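Local coordinates for protein transmembrane oligosaccharyl transferase (Archaeoglobus fulgidus, PDB 3WAJ) that belongs to the STT3/AglB family of membrane-embedded oligosaccharyl transferases, with an N-terminal part of the GT-C clan, and binds a zinc ion in this crystal, at residues F68-Y73 with Q526-P531; Y73-S78 with E601-K606; G77-F82 with Q532-P537. One frame throughout, in Å; residues are numbered along the deposited sequence.

Interaction 1 (F68-Y73 with Q526-P531); sequences FDPFTY and QLYPTP
Two aromatic rings, F68 and Y528, each take a proline of the opposite segment on one face. P531 stands on the F68 ring through its CG-CD edge, CG over the centre at 3.5 Å from the ring centroid and 4° off the normal; its CD lies toward the CB end of the ring, 3.4 Å from F68 CG. P70 comes over one face of the Y528 ring, its CD 3.7 Å from the centroid and displaced toward the rim. The other face is taken by its own segment: the carbonyl O of Q526 lies 3.1 Å above the ring plane, over the centre, and also accepts a hydrogen bond from N57. F68 O approaches Y528 CD2 obliquely at 3.4 Å, and the D69 carboxylate runs beside the tyrosine in the same direction, the carboxylate and ring planes nearly parallel.

These CH-pi contacts lie where the short strand 68-69 of the N-terminal STT3 part turns out into a loop. Residues 69-72 form a type I turn, and an Asx turn is set into its start: D69 OD1 accepts from F71 N at 3.0 Å, the donor standing above the carboxylate plane. D69 CG is anti to its backbone N (chi1 -178°), on the carbonyl-carbon side from which the chain runs on to F71. OD2 is held by Y50 and by a salt bridge to R53, and R53 also reaches Y528 OH, which is hydrogen-bonded to the carbonyl O of Y523. The buried hydroxyl is thus gripped from helices 47-60 and 517-524, while F71 CD2 brushes it at 3.7 Å.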
loop_
_atom_site.group_PDB
_atom_site.type_symbol
_atom_site.label_atom_id
_atom_site.label_comp_id
_atom_site.label_asym_id
_atom_site.label_seq_id
_atom_site.Cartn_x
_atom_site.Cartn_y
_atom_site.Cartn_z
ATOM N N PHE A 68 -1.022 -15.504 11.361
ATOM C CA PHE A 68 -2.113 -15.690 10.416
ATOM C C PHE A 68 -3.355 -14.930 10.903
ATOM O O PHE A 68 -3.596 -14.815 12.111
ATOM C CB PHE A 68 -2.388 -17.187 10.231
ATOM C CG PHE A 68 -3.486 -17.487 9.256
ATOM C CD1 PHE A 68 -3.217 -17.569 7.896
ATOM C CD2 PHE A 68 -4.793 -17.679 9.698
ATOM C CE1 PHE A 68 -4.229 -17.851 6.982
ATOM C CE2 PHE A 68 -5.818 -17.958 8.794
ATOM C CZ PHE A 68 -5.534 -18.045 7.429
ATOM N N ASP A 69 -4.127 -14.393 9.959
ATOM C CA ASP A 69 -5.174 -13.436 10.295
ATOM C C ASP A 69 -6.416 -13.759 9.496
ATOM O O ASP A 69 -6.545 -13.348 8.351
ATOM C CB ASP A 69 -4.689 -12.006 10.001
ATOM C CG ASP A 69 -5.728 -10.915 10.365
ATOM O OD1 ASP A 69 -6.774 -11.226 10.975
ATOM O OD2 ASP A 69 -5.483 -9.732 10.056
ATOM N N PRO A 70 -7.335 -14.526 10.096
ATOM C CA PRO A 70 -8.566 -14.896 9.392
ATOM C C PRO A 70 -9.524 -13.724 9.246
ATOM O O PRO A 70 -10.553 -13.844 8.572
ATOM C CB PRO A 70 -9.181 -15.975 10.305
ATOM C CG PRO A 70 -8.616 -15.689 11.655
ATOM C CD PRO A 70 -7.213 -15.212 11.397
ATOM N N PHE A 71 -9.182 -12.606 9.878
ATOM C CA PHE A 71 -10.042 -11.424 9.884
ATOM C C PHE A 71 -9.917 -10.669 8.557
ATOM O O PHE A 71 -10.750 -9.817 8.229
ATOM C CB PHE A 71 -9.649 -10.506 11.025
ATOM C CG PHE A 71 -10.813 -9.914 11.783
ATOM C CD1 PHE A 71 -11.551 -8.867 11.244
ATOM C CD2 PHE A 71 -11.121 -10.361 13.070
ATOM C CE1 PHE A 71 -12.587 -8.307 11.941
ATOM C CE2 PHE A 71 -12.162 -9.794 13.779
ATOM C CZ PHE A 71 -12.903 -8.764 13.207
ATOM N N THR A 72 -8.874 -10.984 7.794
ATOM C CA THR A 72 -8.698 -10.394 6.472
ATOM C C THR A 72 -8.733 -11.445 5.358
ATOM O O THR A 72 -8.744 -12.647 5.631
ATOM C CB THR A 72 -7.418 -9.571 6.407
ATOM O OG1 THR A 72 -7.463 -8.727 5.254
ATOM C CG2 THR A 72 -6.187 -10.469 6.376
ATOM N N TYR A 73 -8.770 -10.992 4.105
ATOM C CA TYR A 73 -8.900 -11.917 2.972
ATOM C C TYR A 73 -10.044 -12.925 3.216
ATOM O O TYR A 73 -9.893 -14.146 3.058
ATOM C CB TYR A 73 -7.542 -12.604 2.679
ATOM C CG TYR A 73 -7.529 -13.546 1.485
ATOM C CD1 TYR A 73 -8.425 -13.391 0.426
ATOM C CD2 TYR A 73 -6.628 -14.602 1.430
ATOM C CE1 TYR A 73 -8.421 -14.261 -0.649
ATOM C CE2 TYR A 73 -6.621 -15.495 0.360
ATOM C CZ TYR A 73 -7.515 -15.318 -0.676
ATOM O OH TYR A 73 -7.505 -16.195 -1.736
ATOM N N GLN A 526 -8.066 -12.132 19.466
ATOM C CA GLN A 526 -7.657 -13.510 19.734
ATOM C C GLN A 526 -6.372 -13.919 19.036
ATOM O O GLN A 526 -6.074 -13.494 17.902
ATOM C CB GLN A 526 -8.749 -14.501 19.323
ATOM C CG GLN A 526 -9.999 -14.405 20.140
ATOM C CD GLN A 526 -9.732 -14.660 21.599
ATOM O OE1 GLN A 526 -9.941 -13.785 22.437
ATOM N NE2 GLN A 526 -9.267 -15.864 21.916
ATOM N N LEU A 527 -5.646 -14.803 19.706
ATOM C CA LEU A 527 -4.402 -15.319 19.193
ATOM C C LEU A 527 -4.692 -16.482 18.265
ATOM O O LEU A 527 -4.624 -17.635 18.672
ATOM C CB LEU A 527 -3.518 -15.769 20.357
ATOM C CG LEU A 527 -2.114 -16.198 19.951
ATOM C CD1 LEU A 527 -1.365 -15.001 19.359
ATOM C CD2 LEU A 527 -1.382 -16.776 21.146
ATOM N N TYR A 528 -5.021 -16.181 17.016
ATOM C CA TYR A 528 -5.331 -17.230 16.050
ATOM C C TYR A 528 -4.135 -18.153 15.886
ATOM O O TYR A 528 -2.989 -17.712 15.938
ATOM C CB TYR A 528 -5.717 -16.629 14.691
ATOM C CG TYR A 528 -6.450 -15.326 14.825
ATOM C CD1 TYR A 528 -7.785 -15.298 15.190
ATOM C CD2 TYR A 528 -5.801 -14.118 14.598
ATOM C CE1 TYR A 528 -8.456 -14.100 15.328
ATOM C CE2 TYR A 528 -6.461 -12.918 14.725
ATOM C CZ TYR A 528 -7.791 -12.913 15.094
ATOM O OH TYR A 528 -8.460 -11.722 15.230
ATOM N N PRO A 529 -4.405 -19.450 15.699
ATOM C CA PRO A 529 -3.359 -20.448 15.435
ATOM C C PRO A 529 -2.955 -20.409 13.966
ATOM O O PRO A 529 -3.788 -20.123 13.107
ATOM C CB PRO A 529 -4.065 -21.774 15.754
ATOM C CG PRO A 529 -5.479 -21.514 15.424
ATOM C CD PRO A 529 -5.743 -20.063 15.786
ATOM N N THR A 530 -1.694 -20.690 13.675
ATOM C CA THR A 530 -1.224 -20.705 12.290
ATOM C C THR A 530 -1.574 -22.023 11.609
ATOM O O THR A 530 -1.162 -23.088 12.067
ATOM C CB THR A 530 0.288 -20.469 12.204
ATOM O OG1 THR A 530 0.615 -19.255 12.896
ATOM C CG2 THR A 530 0.725 -20.375 10.740
ATOM N N PRO A 531 -2.354 -21.954 10.517
ATOM C CA PRO A 531 -2.816 -23.138 9.774
ATOM C C PRO A 531 -1.860 -23.544 8.664
ATOM O O PRO A 531 -1.058 -22.725 8.197
ATOM C CB PRO A 531 -4.125 -22.652 9.148
ATOM C CG PRO A 531 -3.910 -21.169 8.921
ATOM C CD PRO A 531 -3.024 -20.712 10.064
#

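Interaction 2 (Y73-S78 with E601-K606); sequences YYPYGS and EKLNVK
In Y74 and N604 alike CG is anti to the backbone N (chi1 -173° and -165°), which sets both CG atoms on the carbonyl-carbon side. The polar ends of the two side chains meet in a hydrogen bond: N604 ND2 donates to Y74 OH over 2.8 Å, with an N-H...O angle of 162°. The hydroxyl lies in the amide plane of N604, and ND2 sits at the edge of the tyrosine ring, in its plane. The hydroxyl is also hydrogen-bonded to T544 OG1, its stronger partner. At the same ring's edge the carbonyl O of L603 comes 3.1 Å from Y74 CE2.

The peptide bond from Y74 to P75 is cis, which folds the proline back over the tyrosine: P75 CB stands 3.6 Å above the ring plane, over its centre. Across the contact, helix 593-602 ends in a Schellman motif, with N604, at positive phi, as the C-prime residue and its N bonded to E601 O. The chain then enters strand 605-611 of the mixed sheet in the AglB core region. L603, just past the helix, points its CD2 branch into the apolar side of the loop, 3.9 Å from P75 CD and 4.2 Å from Y76 CE2. Y73 O secures the loop from within, accepting from both Y76 N and G77 N.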
loop_
_atom_site.group_PDB
_atom_site.type_symbol
_atom_site.label_atom_id
_atom_site.label_comp_id
_atom_site.label_asym_id
_atom_site.label_seq_id
_atom_site.Cartn_x
_atom_site.Cartn_y
_atom_site.Cartn_z
ATOM N N TYR A 73 -8.770 -10.992 4.105
ATOM C CA TYR A 73 -8.900 -11.917 2.972
ATOM C C TYR A 73 -10.044 -12.925 3.216
ATOM O O TYR A 73 -9.893 -14.146 3.058
ATOM C CB TYR A 73 -7.542 -12.604 2.679
ATOM C CG TYR A 73 -7.529 -13.546 1.485
ATOM C CD1 TYR A 73 -8.425 -13.391 0.426
ATOM C CD2 TYR A 73 -6.628 -14.602 1.430
ATOM C CE1 TYR A 73 -8.421 -14.261 -0.649
ATOM C CE2 TYR A 73 -6.621 -15.495 0.360
ATOM C CZ TYR A 73 -7.515 -15.318 -0.676
ATOM O OH TYR A 73 -7.505 -16.195 -1.736
ATOM N N TYR A 74 -11.203 -12.402 3.587
ATOM C CA TYR A 74 -12.354 -13.239 3.895
ATOM C C TYR A 74 -12.876 -13.980 2.658
ATOM O O TYR A 74 -12.978 -13.406 1.574
ATOM C CB TYR A 74 -13.454 -12.369 4.500
ATOM C CG TYR A 74 -14.646 -13.140 5.012
ATOM C CD1 TYR A 74 -14.647 -13.708 6.283
ATOM C CD2 TYR A 74 -15.787 -13.267 4.238
ATOM C CE1 TYR A 74 -15.763 -14.401 6.759
ATOM C CE2 TYR A 74 -16.895 -13.961 4.696
ATOM C CZ TYR A 74 -16.880 -14.528 5.958
ATOM O OH TYR A 74 -18.006 -15.207 6.417
ATOM N N PRO A 75 -13.244 -15.257 2.824
ATOM C CA PRO A 75 -13.213 -16.001 4.085
ATOM C C PRO A 75 -12.060 -16.985 4.160
ATOM O O PRO A 75 -12.273 -18.108 4.639
ATOM C CB PRO A 75 -14.501 -16.814 4.004
ATOM C CG PRO A 75 -14.503 -17.229 2.503
ATOM C CD PRO A 75 -13.905 -16.024 1.750
ATOM N N TYR A 76 -10.877 -16.603 3.694
ATOM C CA TYR A 76 -9.738 -17.529 3.729
ATOM C C TYR A 76 -8.738 -17.193 4.828
ATOM O O TYR A 76 -8.185 -18.081 5.474
ATOM C CB TYR A 76 -9.019 -17.557 2.368
ATOM C CG TYR A 76 -9.930 -17.919 1.221
ATOM C CD1 TYR A 76 -10.181 -19.253 0.898
ATOM C CD2 TYR A 76 -10.543 -16.932 0.453
ATOM C CE1 TYR A 76 -11.023 -19.590 -0.162
ATOM C CE2 TYR A 76 -11.398 -17.269 -0.611
ATOM C CZ TYR A 76 -11.618 -18.598 -0.901
ATOM O OH TYR A 76 -12.438 -18.940 -1.936
ATOM N N GLY A 77 -8.494 -15.910 5.045
ATOM C CA GLY A 77 -7.490 -15.513 6.016
ATOM C C GLY A 77 -6.147 -15.330 5.329
ATOM O O GLY A 77 -5.912 -15.887 4.252
ATOM N N SER A 78 -5.262 -14.556 5.948
ATOM C CA SER A 78 -3.966 -14.237 5.366
ATOM C C SER A 78 -2.845 -14.506 6.367
ATOM O O SER A 78 -2.912 -14.073 7.536
ATOM C CB SER A 78 -3.905 -12.746 4.968
ATOM O OG SER A 78 -4.269 -12.522 3.622
ATOM N N GLU A 601 -22.158 -14.934 -2.951
ATOM C CA GLU A 601 -22.505 -16.138 -2.214
ATOM C C GLU A 601 -21.252 -16.926 -1.834
ATOM O O GLU A 601 -21.106 -17.311 -0.683
ATOM C CB GLU A 601 -23.458 -17.004 -3.028
ATOM C CG GLU A 601 -24.094 -18.139 -2.235
ATOM C CD GLU A 601 -25.139 -17.669 -1.218
ATOM O OE1 GLU A 601 -25.360 -16.442 -1.064
ATOM O OE2 GLU A 601 -25.742 -18.543 -0.557
ATOM N N LYS A 602 -20.349 -17.136 -2.798
ATOM C CA LYS A 602 -19.073 -17.820 -2.558
ATOM C C LYS A 602 -18.262 -17.208 -1.437
ATOM O O LYS A 602 -17.613 -17.926 -0.688
ATOM C CB LYS A 602 -18.207 -17.831 -3.826
ATOM C CG LYS A 602 -18.749 -18.696 -4.954
ATOM C CD LYS A 602 -18.688 -20.178 -4.609
ATOM C CE LYS A 602 -19.611 -20.980 -5.524
ATOM N NZ LYS A 602 -19.880 -22.379 -5.047
ATOM N N LEU A 603 -18.285 -15.878 -1.344
ATOM C CA LEU A 603 -17.477 -15.173 -0.352
ATOM C C LEU A 603 -18.328 -14.749 0.826
ATOM O O LEU A 603 -17.862 -14.035 1.720
ATOM C CB LEU A 603 -16.768 -13.976 -0.978
ATOM C CG LEU A 603 -15.996 -14.348 -2.249
ATOM C CD1 LEU A 603 -15.637 -13.110 -3.067
ATOM C CD2 LEU A 603 -14.751 -15.167 -1.908
ATOM N N ASN A 604 -19.582 -15.195 0.819
ATOM C CA ASN A 604 -20.474 -14.940 1.939
ATOM C C ASN A 604 -20.535 -13.443 2.295
ATOM O O ASN A 604 -20.399 -13.061 3.471
ATOM C CB ASN A 604 -19.980 -15.739 3.147
ATOM C CG ASN A 604 -21.004 -15.834 4.240
ATOM O OD1 ASN A 604 -22.203 -15.969 3.968
ATOM N ND2 ASN A 604 -20.545 -15.750 5.497
ATOM N N VAL A 605 -20.718 -12.580 1.299
ATOM C CA VAL A 605 -20.726 -11.160 1.633
ATOM C C VAL A 605 -22.094 -10.718 2.135
ATOM O O VAL A 605 -23.128 -11.206 1.676
ATOM C CB VAL A 605 -20.193 -10.235 0.498
ATOM C CG1 VAL A 605 -19.518 -11.029 -0.605
ATOM C CG2 VAL A 605 -21.293 -9.349 -0.048
ATOM N N LYS A 606 -22.086 -9.805 3.097
ATOM C CA LYS A 606 -23.312 -9.214 3.585
ATOM C C LYS A 606 -23.327 -7.683 3.373
ATOM O O LYS A 606 -24.388 -7.053 3.332
ATOM C CB LYS A 606 -23.518 -9.564 5.060
ATOM C CG LYS A 606 -24.897 -9.183 5.548
ATOM C CD LYS A 606 -25.115 -9.426 7.049
ATOM C CE LYS A 606 -26.629 -9.373 7.334
ATOM N NZ LYS A 606 -26.920 -8.969 8.728
#

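Interaction 3 (G77-F82 with Q532-P537); sequences GSYTHF and QSNKEP. With SO4 (sulfate ion), chain C.
N534 ND2 donates to G77 O at 3.0 Å, with an N-H...O angle of 155°, the donor tilted out of the carbonyl plane. N534 CG occupies the crowded position between its own N and carbonyl carbon (chi1 72°), where it lies against the Y79 ring, N534 CG 3.8 Å from Y79 CE2 and the amide and ring planes steeply inclined. Past the amide, Y79 OH lies 3.3 Å from S533 N without a hydrogen bond; its partner is P531 O, one residue before the loop segment.

In the next shell, S533 OG accepts from K535 N at 3.2 Å, an ST turn that spans N534. G77 leads into strand 78-79, which pairs antiparallel with 68-69. Farther on, H81 NE2 donates almost straight to O1 of a sulfate ion, 3.1 Å away and in the plane of the imidazole; H162 and R426 bind the same ion, probably taken up from the crystallisation liquor. F82 lays CD1 over one H81 face and touches D47, a zinc ligand.

Across the two segments, then, one side-chain amide ties the loop 532-537 to the residue leading into strand 78-79, by a directional bond that satisfies the G77 carbonyl.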
loop_
_atom_site.group_PDB
_atom_site.type_symbol
_atom_site.label_atom_id
_atom_site.label_comp_id
_atom_site.label_asym_id
_atom_site.label_seq_id
_atom_site.Cartn_x
_atom_site.Cartn_y
_atom_site.Cartn_z
ATOM N N GLY A 77 -8.494 -15.910 5.045
ATOM C CA GLY A 77 -7.490 -15.513 6.016
ATOM C C GLY A 77 -6.147 -15.330 5.329
ATOM O O GLY A 77 -5.912 -15.887 4.252
ATOM N N SER A 78 -5.262 -14.556 5.948
ATOM C CA SER A 78 -3.966 -14.237 5.366
ATOM C C SER A 78 -2.845 -14.506 6.367
ATOM O O SER A 78 -2.912 -14.073 7.536
ATOM C CB SER A 78 -3.905 -12.746 4.968
ATOM O OG SER A 78 -4.269 -12.522 3.622
ATOM N N TYR A 79 -1.801 -15.189 5.904
ATOM C CA TYR A 79 -0.563 -15.230 6.665
ATOM C C TYR A 79 -0.015 -13.821 6.716
ATOM O O TYR A 79 -0.162 -13.070 5.765
ATOM C CB TYR A 79 0.456 -16.130 5.987
ATOM C CG TYR A 79 0.026 -17.571 5.966
ATOM C CD1 TYR A 79 0.361 -18.427 7.002
ATOM C CD2 TYR A 79 -0.716 -18.071 4.913
ATOM C CE1 TYR A 79 -0.030 -19.736 6.986
ATOM C CE2 TYR A 79 -1.116 -19.371 4.888
ATOM C CZ TYR A 79 -0.768 -20.203 5.924
ATOM O OH TYR A 79 -1.174 -21.517 5.897
ATOM N N THR A 80 0.635 -13.477 7.818
ATOM C CA THR A 80 1.108 -12.119 8.030
ATOM C C THR A 80 2.597 -12.041 7.750
ATOM O O THR A 80 3.404 -12.574 8.523
ATOM C CB THR A 80 0.848 -11.669 9.492
ATOM O OG1 THR A 80 1.616 -12.481 10.388
ATOM C CG2 THR A 80 -0.598 -11.854 9.851
ATOM N N HIS A 81 2.985 -11.382 6.663
ATOM C CA HIS A 81 4.421 -11.203 6.440
ATOM C C HIS A 81 5.019 -10.054 7.246
ATOM O O HIS A 81 6.244 -9.953 7.344
ATOM C CB HIS A 81 4.771 -11.057 4.963
ATOM C CG HIS A 81 4.348 -9.751 4.370
ATOM N ND1 HIS A 81 3.074 -9.533 3.895
ATOM C CD2 HIS A 81 5.027 -8.594 4.180
ATOM C CE1 HIS A 81 2.981 -8.296 3.446
ATOM N NE2 HIS A 81 4.155 -7.702 3.601
ATOM N N PHE A 82 4.183 -9.197 7.828
ATOM C CA PHE A 82 4.708 -8.060 8.604
ATOM C C PHE A 82 5.545 -8.551 9.766
ATOM O O PHE A 82 5.095 -9.382 10.556
ATOM C CB PHE A 82 3.578 -7.171 9.132
ATOM C CG PHE A 82 3.039 -6.209 8.118
ATOM C CD1 PHE A 82 3.330 -6.362 6.757
ATOM C CD2 PHE A 82 2.256 -5.133 8.520
ATOM C CE1 PHE A 82 2.817 -5.461 5.804
ATOM C CE2 PHE A 82 1.745 -4.221 7.580
ATOM C CZ PHE A 82 2.027 -4.387 6.221
ATOM N N GLN A 532 -1.962 -24.795 8.237
ATOM C CA GLN A 532 -1.067 -25.351 7.226
ATOM C C GLN A 532 -1.367 -24.817 5.839
ATOM O O GLN A 532 -0.480 -24.751 4.978
ATOM C CB GLN A 532 -1.145 -26.876 7.231
ATOM C CG GLN A 532 -0.498 -27.512 8.457
ATOM C CD GLN A 532 0.895 -26.954 8.730
ATOM O OE1 GLN A 532 1.855 -27.251 8.004
ATOM N NE2 GLN A 532 1.010 -26.125 9.772
ATOM N N SER A 533 -2.619 -24.426 5.629
ATOM C CA SER A 533 -3.045 -23.917 4.331
ATOM C C SER A 533 -4.139 -22.857 4.491
ATOM O O SER A 533 -4.767 -22.756 5.549
ATOM C CB SER A 533 -3.530 -25.068 3.445
ATOM O OG SER A 533 -3.887 -24.599 2.157
ATOM N N ASN A 534 -4.340 -22.057 3.446
ATOM C CA ASN A 534 -5.460 -21.117 3.384
ATOM C C ASN A 534 -6.156 -21.208 2.025
ATOM O O ASN A 534 -6.773 -20.250 1.550
ATOM C CB ASN A 534 -5.011 -19.681 3.727
ATOM C CG ASN A 534 -4.169 -19.025 2.628
ATOM O OD1 ASN A 534 -3.633 -19.688 1.736
ATOM N ND2 ASN A 534 -4.053 -17.702 2.701
ATOM N N LYS A 535 -6.047 -22.377 1.402
ATOM C CA LYS A 535 -6.640 -22.588 0.085
ATOM C C LYS A 535 -8.147 -22.742 0.167
ATOM O O LYS A 535 -8.853 -22.429 -0.783
ATOM C CB LYS A 535 -6.030 -23.813 -0.592
ATOM C CG LYS A 535 -4.546 -23.696 -0.849
ATOM C CD LYS A 535 -4.237 -22.544 -1.791
ATOM C CE LYS A 535 -2.738 -22.293 -1.862
ATOM N NZ LYS A 535 -2.374 -21.420 -3.015
ATOM N N GLU A 536 -8.629 -23.232 1.306
ATOM C CA GLU A 536 -10.063 -23.445 1.528
ATOM C C GLU A 536 -10.604 -22.452 2.591
ATOM O O GLU A 536 -9.837 -21.978 3.444
ATOM C CB GLU A 536 -10.318 -24.915 1.912
ATOM C CG GLU A 536 -10.217 -25.950 0.754
ATOM C CD GLU A 536 -10.075 -27.413 1.231
ATOM O OE1 GLU A 536 -9.332 -27.666 2.205
ATOM O OE2 GLU A 536 -10.701 -28.318 0.626
ATOM N N PRO A 537 -11.911 -22.117 2.528
ATOM C CA PRO A 537 -12.484 -21.166 3.497
ATOM C C PRO A 537 -12.115 -21.520 4.947
ATOM O O PRO A 537 -12.156 -22.676 5.320
ATOM C CB PRO A 537 -13.992 -21.317 3.280
ATOM C CG PRO A 537 -14.121 -21.760 1.827
ATOM C CD PRO A 537 -12.927 -22.656 1.596
HETATM S S SO4 C . 6.181 -5.081 1.820
HETATM O O1 SO4 C . 5.020 -4.890 2.700
HETATM O O2 SO4 C . 6.134 -6.449 1.296
HETATM O O3 SO4 C . 6.103 -4.110 0.727
HETATM O O4 SO4 C . 7.454 -4.888 2.525
#

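In the fold
Interactions 1 and 3 hold neighbouring strands of one small antiparallel sheet, 68-69 and 78-79, joined by D69 N to S78 O, and both use the single loop that follows helix 517-524; the edge-to-face pair of F68 and Y79 links them. Interaction 2 takes the hairpin's intervening loop to a different part of the AglB core region, the end of helix 593-602. Interactions 1 and 2 are buried, whereas interaction 3 is partly buried, with exposed residues on its loop side. Chemistry follows place: proline-on-ring packing in the first, a side-chain amide-hydroxyl bond beside leucine packing in the second, an amide-to-backbone bond in the third. Y76 also packs against residues 534-537, linking the last two.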